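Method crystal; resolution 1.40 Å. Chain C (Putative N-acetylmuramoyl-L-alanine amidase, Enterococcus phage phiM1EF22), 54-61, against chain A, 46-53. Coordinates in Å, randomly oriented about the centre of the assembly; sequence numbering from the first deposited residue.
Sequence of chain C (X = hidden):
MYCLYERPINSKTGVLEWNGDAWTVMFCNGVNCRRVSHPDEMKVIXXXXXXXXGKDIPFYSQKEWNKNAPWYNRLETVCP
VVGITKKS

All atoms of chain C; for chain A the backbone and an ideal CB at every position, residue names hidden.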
ATOM      1  N   GLY C  54      -6.702   0.089  17.087  1.00 19.44           N
ATOM      2  CA  GLY C  54      -7.290  -0.207  18.377  1.00 20.31           C
ATOM      3  C   GLY C  54      -7.246  -1.661  18.776  1.00 21.01           C
ATOM      4  O   GLY C  54      -8.006  -2.074  19.653  1.00 22.93           O
ATOM      5  N   LYS C  55      -6.389  -2.455  18.149  1.00 19.77           N
ATOM      6  CA  LYS C  55      -6.202  -3.851  18.524  1.00 19.69           C
ATOM      7  C   LYS C  55      -4.810  -4.266  18.067  1.00 18.24           C
ATOM      8  O   LYS C  55      -4.142  -3.540  17.330  1.00 17.53           O
ATOM      9  CB  LYS C  55      -7.284  -4.750  17.917  1.00 22.25           C
ATOM     10  CG  LYS C  55      -7.281  -4.799  16.407  1.00 25.42           C
ATOM     11  CD  LYS C  55      -8.211  -5.892  15.903  1.00 29.37           C
ATOM     12  CE  LYS C  55      -7.819  -6.381  14.510  1.00 31.42           C
ATOM     13  NZ  LYS C  55      -6.501  -7.094  14.488  1.00 33.71           N
ATOM     14  N   ASP C  56      -4.378  -5.445  18.513  1.00 17.48           N
ATOM     15  CA  ASP C  56      -3.025  -5.910  18.219  1.00 17.17           C
ATOM     16  C   ASP C  56      -2.913  -6.402  16.780  1.00 13.51           C
ATOM     17  O   ASP C  56      -3.849  -6.996  16.232  1.00 14.14           O
ATOM     18  CB  ASP C  56      -2.648  -7.061  19.149  1.00 20.51           C
ATOM     19  CG  ASP C  56      -2.485  -6.623  20.581  1.00 25.16           C
ATOM     20  OD1 ASP C  56      -2.467  -5.393  20.841  1.00 25.75           O
ATOM     21  OD2 ASP C  56      -2.384  -7.516  21.446  1.00 26.98           O
ATOM     22  N   ILE C  57      -1.748  -6.173  16.179  1.00 11.44           N
ATOM     23  CA  ILE C  57      -1.503  -6.652  14.812  1.00 11.29           C
ATOM     24  C   ILE C  57      -1.576  -8.173  14.786  1.00 11.27           C
ATOM     25  O   ILE C  57      -1.122  -8.830  15.745  1.00 12.32           O
ATOM     26  CB  ILE C  57      -0.138  -6.154  14.300  1.00 11.42           C
ATOM     27  CG1 ILE C  57       0.023  -6.460  12.808  1.00 12.75           C
ATOM     28  CG2 ILE C  57       1.028  -6.731  15.122  1.00 13.01           C
ATOM     29  CD1 ILE C  57       1.224  -5.781  12.182  1.00 13.31           C
ATOM     30  N   PRO C  58      -2.158  -8.791  13.757  1.00 11.88           N
ATOM     31  CA  PRO C  58      -2.137 -10.257  13.689  1.00 12.51           C
ATOM     32  C   PRO C  58      -0.705 -10.770  13.656  1.00 11.75           C
ATOM     33  O   PRO C  58       0.155 -10.226  12.959  1.00 11.99           O
ATOM     34  CB  PRO C  58      -2.873 -10.559  12.381  1.00 13.68           C
ATOM     35  CG  PRO C  58      -3.809  -9.398  12.219  1.00 13.31           C
ATOM     36  CD  PRO C  58      -3.034  -8.204  12.722  1.00 12.11           C
ATOM     37  N   PHE C  59      -0.454 -11.822  14.435  1.00 12.80           N
ATOM     38  CA  PHE C  59       0.872 -12.412  14.559  1.00 15.95           C
ATOM     39  C   PHE C  59       0.712 -13.914  14.422  1.00 17.23           C
ATOM     40  O   PHE C  59      -0.086 -14.523  15.142  1.00 21.44           O
ATOM     41  CB  PHE C  59       1.500 -12.088  15.918  1.00 20.65           C
ATOM     42  CG  PHE C  59       2.814 -12.787  16.167  1.00 26.35           C
ATOM     43  CD1 PHE C  59       3.954 -12.427  15.461  1.00 27.94           C
ATOM     44  CD2 PHE C  59       2.906 -13.803  17.105  1.00 28.74           C
ATOM     45  CE1 PHE C  59       5.165 -13.065  15.687  1.00 28.35           C
ATOM     46  CE2 PHE C  59       4.121 -14.451  17.338  1.00 29.35           C
ATOM     47  CZ  PHE C  59       5.248 -14.080  16.624  1.00 29.72           C
ATOM     48  N   TYR C  60       1.455 -14.508  13.503  1.00 13.64           N
ATOM     49  CA  TYR C  60       1.442 -15.953  13.333  1.00 13.66           C
ATOM     50  C   TYR C  60       2.719 -16.509  13.935  1.00 15.79           C
ATOM     51  O   TYR C  60       3.817 -16.161  13.496  1.00 18.39           O
ATOM     52  CB  TYR C  60       1.339 -16.322  11.858  1.00 13.77           C
ATOM     53  CG  TYR C  60       0.037 -15.905  11.244  1.00 13.83           C
ATOM     54  CD1 TYR C  60      -0.116 -14.648  10.681  1.00 14.08           C
ATOM     55  CD2 TYR C  60      -1.048 -16.770  11.243  1.00 14.47           C
ATOM     56  CE1 TYR C  60      -1.314 -14.266  10.121  1.00 15.35           C
ATOM     57  CE2 TYR C  60      -2.252 -16.407  10.681  1.00 15.86           C
ATOM     58  CZ  TYR C  60      -2.381 -15.158  10.120  1.00 16.60           C
ATOM     59  OH  TYR C  60      -3.584 -14.795   9.557  1.00 18.88           O
ATOM     60  N   SER C  61       2.573 -17.359  14.938  1.00 16.75           N
ATOM     61  CA  SER C  61       3.728 -17.941  15.599  1.00 17.38           C
ATOM     62  C   SER C  61       4.083 -19.268  14.945  1.00 16.47           C
ATOM     63  O   SER C  61       3.377 -19.765  14.067  1.00 15.14           O
ATOM     64  CB  SER C  61       3.443 -18.160  17.085  1.00 18.78           C
ATOM     65  OG  SER C  61       2.699 -19.351  17.273  1.00 18.96           O
TER
ATOM     66  N   UNK A  46      -7.423 -14.760   2.711  1.00 10.86           N
ATOM     67  CA  UNK A  46      -8.701 -14.683   3.415  1.00 11.12           C
ATOM     68  C   UNK A  46      -8.497 -14.659   4.922  1.00 11.62           C
ATOM     69  O   UNK A  46      -9.167 -13.904   5.632  1.00 12.47           O
ATOM     70  CB  UNK A  46      -9.597 -15.861   3.026  1.00 11.12           C
ATOM     71  N   UNK A  47      -7.559 -15.464   5.425  1.00 12.76           N
ATOM     72  CA  UNK A  47      -7.334 -15.528   6.867  1.00 13.24           C
ATOM     73  C   UNK A  47      -6.754 -14.223   7.398  1.00 11.64           C
ATOM     74  O   UNK A  47      -7.213 -13.695   8.417  1.00 12.82           O
ATOM     75  CB  UNK A  47      -6.400 -16.691   7.207  1.00 13.24           C
ATOM     76  N   UNK A  48      -5.738 -13.687   6.721  1.00 10.13           N
ATOM     77  CA  UNK A  48      -5.117 -12.451   7.188  1.00  9.60           C
ATOM     78  C   UNK A  48      -6.112 -11.305   7.116  1.00  9.39           C
ATOM     79  O   UNK A  48      -6.204 -10.486   8.037  1.00 10.52           O
ATOM     80  CB  UNK A  48      -3.869 -12.125   6.365  1.00  9.60           C
ATOM     81  N   UNK A  49      -6.873 -11.228   6.024  1.00  9.63           N
ATOM     82  CA  UNK A  49      -7.867 -10.166   5.920  1.00  9.83           C
ATOM     83  C   UNK A  49      -8.867 -10.253   7.067  1.00 10.65           C
ATOM     84  O   UNK A  49      -9.199  -9.241   7.698  1.00 12.39           O
ATOM     85  CB  UNK A  49      -8.593 -10.240   4.575  1.00  9.83           C
ATOM     86  N   UNK A  50      -9.355 -11.460   7.352  1.00 10.97           N
ATOM     87  CA  UNK A  50     -10.329 -11.635   8.423  1.00 13.39           C
ATOM     88  C   UNK A  50      -9.737 -11.268   9.778  1.00 12.85           C
ATOM     89  O   UNK A  50     -10.410 -10.646  10.606  1.00 12.81           O
ATOM     90  CB  UNK A  50     -10.837 -13.078   8.447  1.00 13.39           C
ATOM     91  N   UNK A  51      -8.478 -11.640  10.023  1.00 12.70           N
ATOM     92  CA  UNK A  51      -7.860 -11.293  11.299  1.00 14.72           C
ATOM     93  C   UNK A  51      -7.724  -9.784  11.467  1.00 14.21           C
ATOM     94  O   UNK A  51      -7.850  -9.271  12.584  1.00 17.00           O
ATOM     95  CB  UNK A  51      -6.486 -11.956  11.418  1.00 14.72           C
ATOM     96  N   UNK A  52      -7.487  -9.057  10.372  1.00 11.29           N
ATOM     97  CA  UNK A  52      -7.363  -7.609  10.455  1.00 12.16           C
ATOM     98  C   UNK A  52      -8.717  -6.934  10.595  1.00 13.68           C
ATOM     99  O   UNK A  52      -8.863  -5.984  11.370  1.00 15.32           O
ATOM    100  CB  UNK A  52      -6.637  -7.070   9.221  1.00 12.16           C
ATOM    101  N   UNK A  53      -9.722  -7.425   9.881  1.00 13.70           N
ATOM    102  CA  UNK A  53     -10.921  -6.645   9.625  1.00 14.76           C
ATOM    103  C   UNK A  53     -12.201  -7.218  10.205  1.00 17.05           C
ATOM    104  O   UNK A  53     -13.210  -6.505  10.239  1.00 19.39           O
ATOM    105  CB  UNK A  53     -11.096  -6.481   8.114  1.00 14.76           C
TER

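Chain A presents one side of a helix to an extended stretch of chain C. Positions 46 to 52 have helical backbone angles, so helix-compatible residues are expected there; at 53 phi has moved to -117° and the demand is looser.

Position 46 has nothing of the chain C stretch within 5.5 Å of its ideal CB. Many side chains would do. It is Glu46(A), which makes no contact here.

Position 47 points toward chain C. Its ideal CB lies 4.1 Å from Tyr60(C) OH, a hydroxyl able to donate. A short acceptor suits best: Asp, perhaps Asn, or Glu if folded back. It is Asp47(A). With chi1 at t, its OD2 accepts a hydrogen bond from Tyr60(C) OH at 2.6 Å and sits at the edge of the ring, near its plane.

Position 48 points sideways, its ideal CB 4.2 Å from Tyr60(C) OH. The hydroxyl end of the tyrosine is within reach, so a medium apolar side chain such as Ile, Leu, Val or Met would fit. It is Ile48(A). Its CG1 lies 3.9 Å from Tyr60(C) CE1, an apolar contact, and 3.4 Å from Tyr60(C) OH.

Position 49 points away, and the chain C stretch places no demand on it. It is Tyr49(A), whose OH is hydrogen-bonded elsewhere in the structure.

Position 50 is out of reach. Any helix-compatible residue could stand here. It is Arg50(A), also bonded elsewhere.

Position 51 points toward chain C. Its ideal CB is 3.8 Å from Pro58(C) CG and 4.5 Å from Tyr60(C) OH. A long side chain with an aliphatic stem could cover both: Lys, Arg, Met or Gln. It is Lys51(A). CB packs on Pro58(C) CG, and CD comes within 3.2 Å of Tyr60(C) OH. NZ reaches back one helical turn to form a salt bridge with Asp47(A) OD2 at 3.1 Å. The same oxygen accepts the hydrogen bond from Tyr60(C) OH. The backbone contributes too: Lys51(A) O accepts a hydrogen bond from Lys55(C) NZ at 3.2 Å.

Position 52 points away at CB, which is 4.7 Å from Pro58(C) CG. A side chain that bends back could still meet the proline; Asn, Gln, Leu or Met are plausible. It is Asn52(A). Its ND2 lies 3.7 Å from Pro58(C) CG and donates to Ile48(A) O at 2.9 Å. Its own carbonyl O is 3.3 Å from Lys55(C) CE.

Position 53 points away from the stretch. Small or polar residues would serve. It is Asn53(A), which makes no contact here.

Chain A, residues 46-53: EDIYRKNN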
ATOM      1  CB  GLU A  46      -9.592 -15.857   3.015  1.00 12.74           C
ATOM      2  CG  GLU A  46      -9.998 -15.852   1.552  1.00 13.69           C
ATOM      3  CD  GLU A  46     -10.553 -17.195   1.088  1.00 17.57           C
ATOM      4  OE1 GLU A  46     -10.378 -18.202   1.808  1.00 19.30           O
ATOM      5  OE2 GLU A  46     -11.168 -17.254   0.001  1.00 19.80           O
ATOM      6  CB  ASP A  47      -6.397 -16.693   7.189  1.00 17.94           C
ATOM      7  CG  ASP A  47      -6.354 -17.018   8.678  1.00 23.36           C
ATOM      8  OD1 ASP A  47      -7.377 -17.516   9.194  1.00 25.70           O
ATOM      9  OD2 ASP A  47      -5.306 -16.783   9.330  1.00 24.90           O
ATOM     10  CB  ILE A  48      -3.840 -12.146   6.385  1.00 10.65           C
ATOM     11  CG1 ILE A  48      -2.775 -13.223   6.626  1.00 11.67           C
ATOM     12  CG2 ILE A  48      -3.298 -10.760   6.747  1.00 12.31           C
ATOM     13  CD1 ILE A  48      -1.658 -13.170   5.610  1.00 14.19           C
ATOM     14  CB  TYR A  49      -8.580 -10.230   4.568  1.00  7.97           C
ATOM     15  CG  TYR A  49      -9.549  -9.091   4.352  1.00  8.87           C
ATOM     16  CD1 TYR A  49     -10.811  -9.109   4.928  1.00  9.33           C
ATOM     17  CD2 TYR A  49      -9.192  -7.992   3.580  1.00  9.65           C
ATOM     18  CE1 TYR A  49     -11.700  -8.069   4.745  1.00 10.59           C
ATOM     19  CE2 TYR A  49     -10.078  -6.950   3.386  1.00  9.85           C
ATOM     20  CZ  TYR A  49     -11.333  -7.002   3.971  1.00 11.50           C
ATOM     21  OH  TYR A  49     -12.224  -5.983   3.790  1.00 13.33           O
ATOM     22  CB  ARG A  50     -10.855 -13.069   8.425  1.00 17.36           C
ATOM     23  CG  ARG A  50     -12.136 -13.254   9.232  1.00 21.85           C
ATOM     24  CD  ARG A  50     -12.621 -14.689   9.166  1.00 25.62           C
ATOM     25  NE  ARG A  50     -12.866 -15.103   7.788  1.00 28.56           N
ATOM     26  CZ  ARG A  50     -12.095 -15.950   7.107  1.00 29.99           C
ATOM     27  NH1 ARG A  50     -11.019 -16.475   7.679  1.00 30.34           N
ATOM     28  NH2 ARG A  50     -12.401 -16.266   5.852  1.00 29.35           N
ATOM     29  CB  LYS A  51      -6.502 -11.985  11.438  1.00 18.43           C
ATOM     30  CG  LYS A  51      -6.615 -13.432  11.898  1.00 23.44           C
ATOM     31  CD  LYS A  51      -5.254 -14.045  12.164  1.00 28.31           C
ATOM     32  CE  LYS A  51      -5.383 -15.385  12.885  1.00 31.55           C
ATOM     33  NZ  LYS A  51      -6.370 -16.297  12.226  1.00 33.70           N
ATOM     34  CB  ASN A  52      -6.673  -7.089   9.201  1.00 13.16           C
ATOM     35  CG  ASN A  52      -5.172  -7.142   9.310  1.00 15.84           C
ATOM     36  OD1 ASN A  52      -4.552  -6.221   9.836  1.00 20.02           O
ATOM     37  ND2 ASN A  52      -4.577  -8.225   8.832  1.00 13.94           N
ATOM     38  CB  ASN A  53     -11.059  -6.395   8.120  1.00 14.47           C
ATOM     39  CG  ASN A  53      -9.821  -5.726   7.559  1.00 15.87           C
ATOM     40  OD1 ASN A  53      -9.405  -4.686   8.062  1.00 19.65           O
ATOM     41  ND2 ASN A  53      -9.200  -6.333   6.555  1.00 15.10           N
TER
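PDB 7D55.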